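Local coordinates for serine protease inhibitor 4, isoform B (Drosophila melanogaster, PDB 4P0F), which probably inhibits serine and perhaps cysteine proteases as a member of the serpin family, and is captured here in its cleaved form, at residues Trp139-Asn145 with Val166-His170; Lys29-Val35 with Ala276-Val280. All coordinates share one frame; numbering follows the deposited sequence.

Contact 1 of 2, residues Trp139-Asn145 with Val166-His170; sequences WVEQRTN and VNAIH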
ATOM      1  N   TRP A 139      17.406   4.686   4.949  1.00 20.75           N
ATOM      2  CA  TRP A 139      16.861   5.421   3.821  1.00 19.67           C
ATOM      3  C   TRP A 139      15.329   5.383   3.909  1.00 19.07           C
ATOM      4  O   TRP A 139      14.668   6.412   3.777  1.00 21.89           O
ATOM      5  CB  TRP A 139      17.356   4.840   2.486  1.00 19.16           C
ATOM      6  CG  TRP A 139      16.798   5.564   1.293  1.00 20.46           C
ATOM      7  CD1 TRP A 139      17.284   6.704   0.726  1.00 26.32           C
ATOM      8  CD2 TRP A 139      15.626   5.207   0.536  1.00 17.79           C
ATOM      9  NE1 TRP A 139      16.495   7.080  -0.339  1.00 27.79           N
ATOM     10  CE2 TRP A 139      15.470   6.179  -0.472  1.00 18.60           C
ATOM     11  CE3 TRP A 139      14.699   4.164   0.618  1.00 18.34           C
ATOM     12  CZ2 TRP A 139      14.426   6.136  -1.396  1.00 19.89           C
ATOM     13  CZ3 TRP A 139      13.654   4.128  -0.296  1.00 21.66           C
ATOM     14  CH2 TRP A 139      13.529   5.111  -1.286  1.00 19.08           C
ATOM     15  N   VAL A 140      14.774   4.199   4.158  1.00 18.48           N
ATOM     16  CA  VAL A 140      13.330   4.061   4.315  1.00 17.91           C
ATOM     17  C   VAL A 140      12.787   4.937   5.452  1.00 19.05           C
ATOM     18  O   VAL A 140      11.770   5.597   5.279  1.00 19.20           O
ATOM     19  CB  VAL A 140      12.913   2.596   4.558  1.00 17.89           C
ATOM     20  CG1 VAL A 140      11.424   2.499   4.916  1.00 17.22           C
ATOM     21  CG2 VAL A 140      13.207   1.750   3.307  1.00 18.43           C
ATOM     22  N   GLU A 141      13.448   4.951   6.604  1.00 20.04           N
ATOM     23  CA  GLU A 141      13.019   5.835   7.684  1.00 22.58           C
ATOM     24  C   GLU A 141      13.004   7.292   7.239  1.00 23.73           C
ATOM     25  O   GLU A 141      12.079   8.040   7.566  1.00 22.88           O
ATOM     26  CB  GLU A 141      13.920   5.698   8.909  1.00 22.66           C
ATOM     27  CG  GLU A 141      13.739   4.400   9.667  1.00 26.69           C
ATOM     28  CD  GLU A 141      14.099   4.519  11.135  1.00 42.14           C
ATOM     29  OE1 GLU A 141      13.851   5.590  11.730  1.00 43.19           O
ATOM     30  OE2 GLU A 141      14.620   3.533  11.697  1.00 39.83           O
ATOM     31  N   GLN A 142      14.027   7.700   6.497  1.00 22.19           N
ATOM     32  CA  GLN A 142      14.131   9.090   6.077  1.00 26.47           C
ATOM     33  C   GLN A 142      13.036   9.464   5.075  1.00 23.88           C
ATOM     34  O   GLN A 142      12.649  10.632   4.988  1.00 29.39           O
ATOM     35  CB  GLN A 142      15.523   9.361   5.493  1.00 27.57           C
ATOM     36  CG  GLN A 142      16.624   9.333   6.547  1.00 33.47           C
ATOM     37  CD  GLN A 142      16.443  10.394   7.633  1.00 63.10           C
ATOM     38  OE1 GLN A 142      15.874  11.462   7.394  1.00 79.06           O
ATOM     39  NE2 GLN A 142      16.900  10.081   8.846  1.00 87.57           N
ATOM     40  N   ARG A 143      12.511   8.476   4.356  1.00 19.17           N
ATOM     41  CA  ARG A 143      11.450   8.717   3.377  1.00 20.04           C
ATOM     42  C   ARG A 143      10.047   8.557   3.971  1.00 23.49           C
ATOM     43  O   ARG A 143       9.060   8.781   3.272  1.00 26.62           O
ATOM     44  CB  ARG A 143      11.596   7.764   2.183  1.00 23.45           C
ATOM     45  CG  ARG A 143      12.929   7.841   1.445  1.00 25.71           C
ATOM     46  CD  ARG A 143      13.093   9.105   0.614  1.00 32.47           C
ATOM     47  NE  ARG A 143      13.474  10.263   1.418  1.00 46.33           N
ATOM     48  CZ  ARG A 143      14.718  10.546   1.792  1.00 58.38           C
ATOM     49  NH1 ARG A 143      15.726   9.751   1.449  1.00 53.99           N
ATOM     50  NH2 ARG A 143      14.955  11.633   2.520  1.00 45.68           N
ATOM     51  N   THR A 144       9.953   8.155   5.238  1.00 22.44           N
ATOM     52  CA  THR A 144       8.652   7.874   5.856  1.00 19.43           C
ATOM     53  C   THR A 144       8.470   8.590   7.196  1.00 20.66           C
ATOM     54  O   THR A 144       7.650   8.170   8.012  1.00 21.33           O
ATOM     55  CB  THR A 144       8.434   6.349   6.088  1.00 18.97           C
ATOM     56  OG1 THR A 144       9.446   5.826   6.956  1.00 19.80           O
ATOM     57  CG2 THR A 144       8.430   5.577   4.778  1.00 17.51           C
ATOM     58  N   ASN A 145       9.233   9.662   7.415  1.00 22.29           N
ATOM     59  CA  ASN A 145       9.168  10.436   8.664  1.00 24.49           C
ATOM     60  C   ASN A 145       9.421   9.521   9.857  1.00 27.74           C
ATOM     61  O   ASN A 145       8.802   9.653  10.910  1.00 25.26           O
ATOM     62  CB  ASN A 145       7.811  11.143   8.795  1.00 25.83           C
ATOM     63  CG  ASN A 145       7.830  12.256   9.829  1.00 30.66           C
ATOM     64  OD1 ASN A 145       8.887  12.808  10.140  1.00 32.12           O
ATOM     65  ND2 ASN A 145       6.656  12.592  10.369  1.00 31.72           N
ATOM     66  N   VAL A 166      13.347  -0.900  -3.593  1.00 13.79           N
ATOM     67  CA  VAL A 166      12.504  -0.342  -2.546  1.00 14.54           C
ATOM     68  C   VAL A 166      11.643   0.797  -3.057  1.00 14.50           C
ATOM     69  O   VAL A 166      12.099   1.666  -3.791  1.00 16.24           O
ATOM     70  CB  VAL A 166      13.336   0.160  -1.350  1.00 20.01           C
ATOM     71  CG1 VAL A 166      12.422   0.546  -0.206  1.00 20.17           C
ATOM     72  CG2 VAL A 166      14.305  -0.924  -0.898  1.00 19.49           C
ATOM     73  N   ASN A 167      10.373   0.755  -2.664  1.00 14.29           N
ATOM     74  CA  ASN A 167       9.480   1.889  -2.790  1.00 16.37           C
ATOM     75  C   ASN A 167       9.037   2.322  -1.410  1.00 14.45           C
ATOM     76  O   ASN A 167       8.677   1.484  -0.598  1.00 16.50           O
ATOM     77  CB  ASN A 167       8.242   1.557  -3.618  1.00 16.30           C
ATOM     78  CG  ASN A 167       7.219   2.666  -3.559  1.00 16.10           C
ATOM     79  OD1 ASN A 167       6.336   2.688  -2.677  1.00 15.75           O
ATOM     80  ND2 ASN A 167       7.349   3.621  -4.466  1.00 16.38           N
ATOM     81  N   ALA A 168       9.047   3.628  -1.162  1.00 15.68           N
ATOM     82  CA  ALA A 168       8.527   4.179   0.088  1.00 15.67           C
ATOM     83  C   ALA A 168       7.496   5.245  -0.237  1.00 17.18           C
ATOM     84  O   ALA A 168       7.607   5.929  -1.250  1.00 18.30           O
ATOM     85  CB  ALA A 168       9.647   4.751   0.938  1.00 17.12           C
ATOM     86  N   ILE A 169       6.480   5.359   0.610  1.00 16.96           N
ATOM     87  CA  ILE A 169       5.434   6.358   0.422  1.00 18.04           C
ATOM     88  C   ILE A 169       5.065   6.969   1.770  1.00 16.88           C
ATOM     89  O   ILE A 169       4.999   6.277   2.785  1.00 18.57           O
ATOM     90  CB  ILE A 169       4.192   5.733  -0.279  1.00 17.53           C
ATOM     91  CG1 ILE A 169       3.057   6.752  -0.431  1.00 19.07           C
ATOM     92  CG2 ILE A 169       3.714   4.490   0.465  1.00 18.89           C
ATOM     93  CD1 ILE A 169       1.981   6.304  -1.431  1.00 29.39           C
ATOM     94  N   HIS A 170       4.880   8.285   1.774  1.00 17.82           N
ATOM     95  CA  HIS A 170       4.500   9.004   2.985  1.00 16.15           C
ATOM     96  C   HIS A 170       3.401   9.992   2.684  1.00 19.40           C
ATOM     97  O   HIS A 170       3.478  10.749   1.721  1.00 18.51           O
ATOM     98  CB  HIS A 170       5.691   9.734   3.586  1.00 18.44           C
ATOM     99  CG  HIS A 170       5.352  10.506   4.825  1.00 22.65           C
ATOM    100  ND1 HIS A 170       5.152  11.867   4.819  1.00 31.74           N
ATOM    101  CD2 HIS A 170       5.146  10.095   6.099  1.00 24.29           C
ATOM    102  CE1 HIS A 170       4.847  12.270   6.044  1.00 33.77           C
ATOM    103  NE2 HIS A 170       4.839  11.216   6.838  1.00 22.98           N
TER

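Contact 2 of 2, residues Lys29-Val35 with Ala276-Val280; sequences KPGENIV and AEFQV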
ATOM      1  N   LYS A  29      -4.478 -13.178   7.451  1.00 47.87           N
ATOM      2  CA  LYS A  29      -4.444 -12.513   8.759  1.00 45.64           C
ATOM      3  C   LYS A  29      -5.839 -12.013   9.166  1.00 34.55           C
ATOM      4  O   LYS A  29      -6.086 -10.807   9.199  1.00 37.53           O
ATOM      5  CB  LYS A  29      -3.453 -11.340   8.729  1.00 51.24           C
ATOM      6  CG  LYS A  29      -2.092 -11.682   8.127  1.00 63.98           C
ATOM      7  CD  LYS A  29      -0.947 -11.341   9.061  1.00 71.71           C
ATOM      8  CE  LYS A  29       0.392 -11.585   8.382  1.00 72.61           C
ATOM      9  NZ  LYS A  29       1.416 -10.575   8.763  1.00 63.80           N
ATOM     10  N   PRO A  30      -6.752 -12.946   9.496  1.00 38.99           N
ATOM     11  CA  PRO A  30      -8.198 -12.685   9.614  1.00 43.72           C
ATOM     12  C   PRO A  30      -8.644 -11.694  10.700  1.00 67.14           C
ATOM     13  O   PRO A  30      -9.593 -10.951  10.450  1.00 89.50           O
ATOM     14  CB  PRO A  30      -8.778 -14.076   9.910  1.00 45.82           C
ATOM     15  CG  PRO A  30      -7.635 -14.877  10.426  1.00 49.41           C
ATOM     16  CD  PRO A  30      -6.437 -14.369   9.702  1.00 44.98           C
ATOM     17  N   GLY A  31      -7.996 -11.680  11.861  1.00 51.13           N
ATOM     18  CA  GLY A  31      -8.463 -10.870  12.977  1.00 48.82           C
ATOM     19  C   GLY A  31      -7.669  -9.601  13.224  1.00 42.85           C
ATOM     20  O   GLY A  31      -7.736  -9.029  14.314  1.00 59.38           O
ATOM     21  N   GLU A  32      -6.935  -9.152  12.209  1.00 35.27           N
ATOM     22  CA  GLU A  32      -5.985  -8.053  12.358  1.00 31.40           C
ATOM     23  C   GLU A  32      -6.417  -6.795  11.632  1.00 30.15           C
ATOM     24  O   GLU A  32      -7.070  -6.859  10.586  1.00 28.97           O
ATOM     25  CB  GLU A  32      -4.608  -8.477  11.839  1.00 31.70           C
ATOM     26  CG  GLU A  32      -3.914  -9.495  12.730  1.00 54.14           C
ATOM     27  CD  GLU A  32      -2.517  -9.844  12.244  1.00 63.57           C
ATOM     28  OE1 GLU A  32      -1.882  -8.993  11.589  1.00 49.07           O
ATOM     29  OE2 GLU A  32      -2.057 -10.972  12.518  1.00 75.68           O
ATOM     30  N   ASN A  33      -6.020  -5.649  12.175  1.00 27.44           N
ATOM     31  CA  ASN A  33      -6.225  -4.377  11.498  1.00 23.16           C
ATOM     32  C   ASN A  33      -5.224  -4.184  10.375  1.00 23.04           C
ATOM     33  O   ASN A  33      -4.210  -3.515  10.523  1.00 30.55           O
ATOM     34  CB  ASN A  33      -6.129  -3.221  12.481  1.00 23.77           C
ATOM     35  CG  ASN A  33      -7.255  -3.231  13.493  1.00 25.64           C
ATOM     36  OD1 ASN A  33      -8.225  -3.971  13.352  1.00 26.81           O
ATOM     37  ND2 ASN A  33      -7.129  -2.414  14.529  1.00 27.30           N
ATOM     38  N   ILE A  34      -5.535  -4.766   9.233  1.00 20.17           N
ATOM     39  CA  ILE A  34      -4.664  -4.685   8.083  1.00 18.49           C
ATOM     40  C   ILE A  34      -4.553  -3.252   7.577  1.00 22.02           C
ATOM     41  O   ILE A  34      -5.543  -2.540   7.500  1.00 22.26           O
ATOM     42  CB  ILE A  34      -5.193  -5.611   6.971  1.00 24.11           C
ATOM     43  CG1 ILE A  34      -5.118  -7.066   7.450  1.00 31.62           C
ATOM     44  CG2 ILE A  34      -4.410  -5.427   5.670  1.00 25.65           C
ATOM     45  CD1 ILE A  34      -5.841  -8.049   6.559  1.00 43.25           C
ATOM     46  N   VAL A  35      -3.337  -2.828   7.246  1.00 16.59           N
ATOM     47  CA  VAL A  35      -3.144  -1.602   6.479  1.00 15.02           C
ATOM     48  C   VAL A  35      -1.991  -1.848   5.533  1.00 17.10           C
ATOM     49  O   VAL A  35      -1.014  -2.479   5.911  1.00 15.84           O
ATOM     50  CB  VAL A  35      -2.882  -0.354   7.373  1.00 20.23           C
ATOM     51  CG1 VAL A  35      -1.698  -0.559   8.313  1.00 21.24           C
ATOM     52  CG2 VAL A  35      -2.682   0.890   6.512  1.00 19.67           C
ATOM     53  N   ALA A 276      -2.887   2.067  13.269  1.00 20.87           N
ATOM     54  CA  ALA A 276      -2.636   0.673  12.952  1.00 18.24           C
ATOM     55  C   ALA A 276      -1.261   0.540  12.315  1.00 20.09           C
ATOM     56  O   ALA A 276      -0.785   1.459  11.654  1.00 18.94           O
ATOM     57  CB  ALA A 276      -3.723   0.131  12.037  1.00 18.28           C
ATOM     58  N   GLU A 277      -0.618  -0.597  12.556  1.00 19.06           N
ATOM     59  CA  GLU A 277       0.665  -0.919  11.942  1.00 17.25           C
ATOM     60  C   GLU A 277       0.573  -2.353  11.463  1.00 19.54           C
ATOM     61  O   GLU A 277       0.002  -3.196  12.156  1.00 22.61           O
ATOM     62  CB  GLU A 277       1.817  -0.761  12.928  1.00 27.81           C
ATOM     63  CG  GLU A 277       1.671   0.405  13.883  1.00 59.68           C
ATOM     64  CD  GLU A 277       2.920   0.637  14.716  1.00 75.98           C
ATOM     65  OE1 GLU A 277       4.005   0.165  14.310  1.00 75.77           O
ATOM     66  OE2 GLU A 277       2.812   1.288  15.777  1.00 81.90           O
ATOM     67  N   PHE A 278       1.141  -2.644  10.295  1.00 18.83           N
ATOM     68  CA  PHE A 278       1.011  -3.960   9.700  1.00 15.69           C
ATOM     69  C   PHE A 278       2.273  -4.282   8.925  1.00 17.69           C
ATOM     70  O   PHE A 278       2.844  -3.408   8.270  1.00 18.65           O
ATOM     71  CB  PHE A 278      -0.211  -4.005   8.782  1.00 16.42           C
ATOM     72  CG  PHE A 278      -0.474  -5.349   8.165  1.00 14.12           C
ATOM     73  CD1 PHE A 278      -0.989  -6.387   8.923  1.00 20.01           C
ATOM     74  CD2 PHE A 278      -0.232  -5.565   6.825  1.00 17.84           C
ATOM     75  CE1 PHE A 278      -1.244  -7.610   8.357  1.00 28.01           C
ATOM     76  CE2 PHE A 278      -0.495  -6.792   6.256  1.00 16.53           C
ATOM     77  CZ  PHE A 278      -0.994  -7.809   7.018  1.00 20.75           C
ATOM     78  N   GLN A 279       2.724  -5.523   9.045  1.00 19.12           N
ATOM     79  CA  GLN A 279       3.878  -5.977   8.286  1.00 17.73           C
ATOM     80  C   GLN A 279       3.640  -7.397   7.811  1.00 17.92           C
ATOM     81  O   GLN A 279       3.034  -8.210   8.516  1.00 19.85           O
ATOM     82  CB  GLN A 279       5.150  -5.889   9.114  1.00 20.75           C
ATOM     83  CG  GLN A 279       5.203  -6.751  10.348  1.00 30.96           C
ATOM     84  CD  GLN A 279       6.473  -6.500  11.155  1.00 50.84           C
ATOM     85  OE1 GLN A 279       6.624  -5.457  11.795  1.00 62.56           O
ATOM     86  NE2 GLN A 279       7.398  -7.447  11.107  1.00 44.63           N
ATOM     87  N   VAL A 280       4.123  -7.681   6.608  1.00 15.57           N
ATOM     88  CA  VAL A 280       3.908  -8.966   5.986  1.00 15.57           C
ATOM     89  C   VAL A 280       4.968  -9.230   4.930  1.00 16.25           C
ATOM     90  O   VAL A 280       5.443  -8.296   4.272  1.00 18.18           O
ATOM     91  CB  VAL A 280       2.502  -9.045   5.334  1.00 17.86           C
ATOM     92  CG1 VAL A 280       2.360  -8.020   4.215  1.00 20.07           C
ATOM     93  CG2 VAL A 280       2.209 -10.443   4.827  1.00 24.41           C
TER
HETATM   94  O   HOH W   1      -2.485  -4.464  12.572  1.00 36.59           O

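Contact 1 of 2, residues Trp139-Asn145 with Val166-His170
Trp139, Val140 and Arg143, in the last part of helix 129-143, and Thr144 just after it, lie over Val166, Ala168 and His170 of strand 161-174. Helix and strand run in nearly the same direction, their short axes 25° apart and 8.3 Å at closest approach. No hydrogen bond links the two segments. Val166 sends CG1 between two helix side chains: it meets the rim of the Trp139 indole at CZ3 (3.8 Å), near the ring plane, and the Val140 methyl CG2, also at 3.8 Å. Ala168, small and pointing toward the helix, gives close access to its last turn, with its CB 3.8 Å from Arg143 CB and Thr144 CG2 slightly farther off. The Arg143 chain then bends away from the strand, and its CG stands 3.5 Å above the centre of the Trp139 ring. Thr144 splits its roles: with chi1 at 60°, OG1 turns back to donate to Val140 O (2.9 Å), above the carbonyl plane, and also meets the backbone N of Ile148, while CG2 faces the strand. Beyond the helix, His170 CB sits 3.5 Å from Arg143 O, and its imidazole passes beneath the departing chain, NE2 lying 3.6 Å from Asn145 CB. The polar ends of His170 and Asn145 converge on one group, since His170 NE2 and Asn145 ND2 both hydrogen-bond Glu330 OE2. One carboxylate oxygen thus ties both the chain leaving the helix and His170 to the neighbouring strand 328-341. Val140 also touches Ala334 of that strand, and Thr144 touches Ala332. This is helix F of the serpin fold lying along the face of beta-sheet A, with the reactive-centre loop, cleaved and inserted as the extra strand 328-341, paired antiparallel with strand 161-174.

Contact 2 of 2, residues Lys29-Val35 with Ala276-Val280
Phe278 is the meeting point of the loop 29-35 and strand 276-280: the loop leaves helix 6-28 through a type I turn from Lys29 to Glu32, passes an inverse gamma turn centred on Asn33, and comes within 5.8 Å of the strand between the CA atoms of Val35 and Phe278. The Phe278 side chain, with CG anti to the backbone N (chi1 -177°), reaches out from the strand into the curve of the loop and is touched by Lys29, Glu32, Ile34 and Val35. Ile34 lies alongside, pointing the same way, and covers one face, its CG1 4.0 Å from CE1. Glu32 crosses at about a right angle and brings OE1 to the ring edge in its plane, 3.6 Å from CE1, a position that suits the slightly positive aromatic hydrogens. The aliphatic part of Lys29 passes the far end of the ring, CD 3.8 Å from CE1, and carries the ammonium on to Gln279 O, with NZ 2.9 Å away, beside the Val280 side chain. On the Val35 side, CG1 touches Phe278 CB, and the carbonyl O lies 3.3 Å from Phe278 CD2; this buried oxygen has no hydrogen-bonding partner in the model. Nearer the start of the strand, Ala276 CB rests against Asn33 CB. There, polar linkage is made by a water that donates to both Asn33 O and Glu277 O, at 2.8 Å each. The Asn33 amide turns instead to the backbone of Val378 and Arg379. Strand 276-280 pairs with strand 311-324, whose Ala320 and Ile322 also touch Val35, while Leu25 of helix 6-28 packs against Ile34 and Val280, placing the loop between that helix, the strand and Ser376 of strand 370-377.

Contacts 1 and 2 are two separate packings on beta-sheet A, their centres 19 Å apart and their nearest atoms about 10 Å apart. They share no element, but strands 161-174, 328-341, 311-324 and 263-281 run side by side in that order, linking the strand of contact 1 to that of contact 2. Both are partly buried: contact 1 is mostly apolar with a polar end at His170 and Asn145, whereas contact 2 mixes a phenylalanine core with charged and exposed loop residues. In contact 1 a helix end meets small and branched side chains, and its polar tie is the shared Glu330. In contact 2 an irregular loop packs on one phenylalanine, and a bridging water is one polar link.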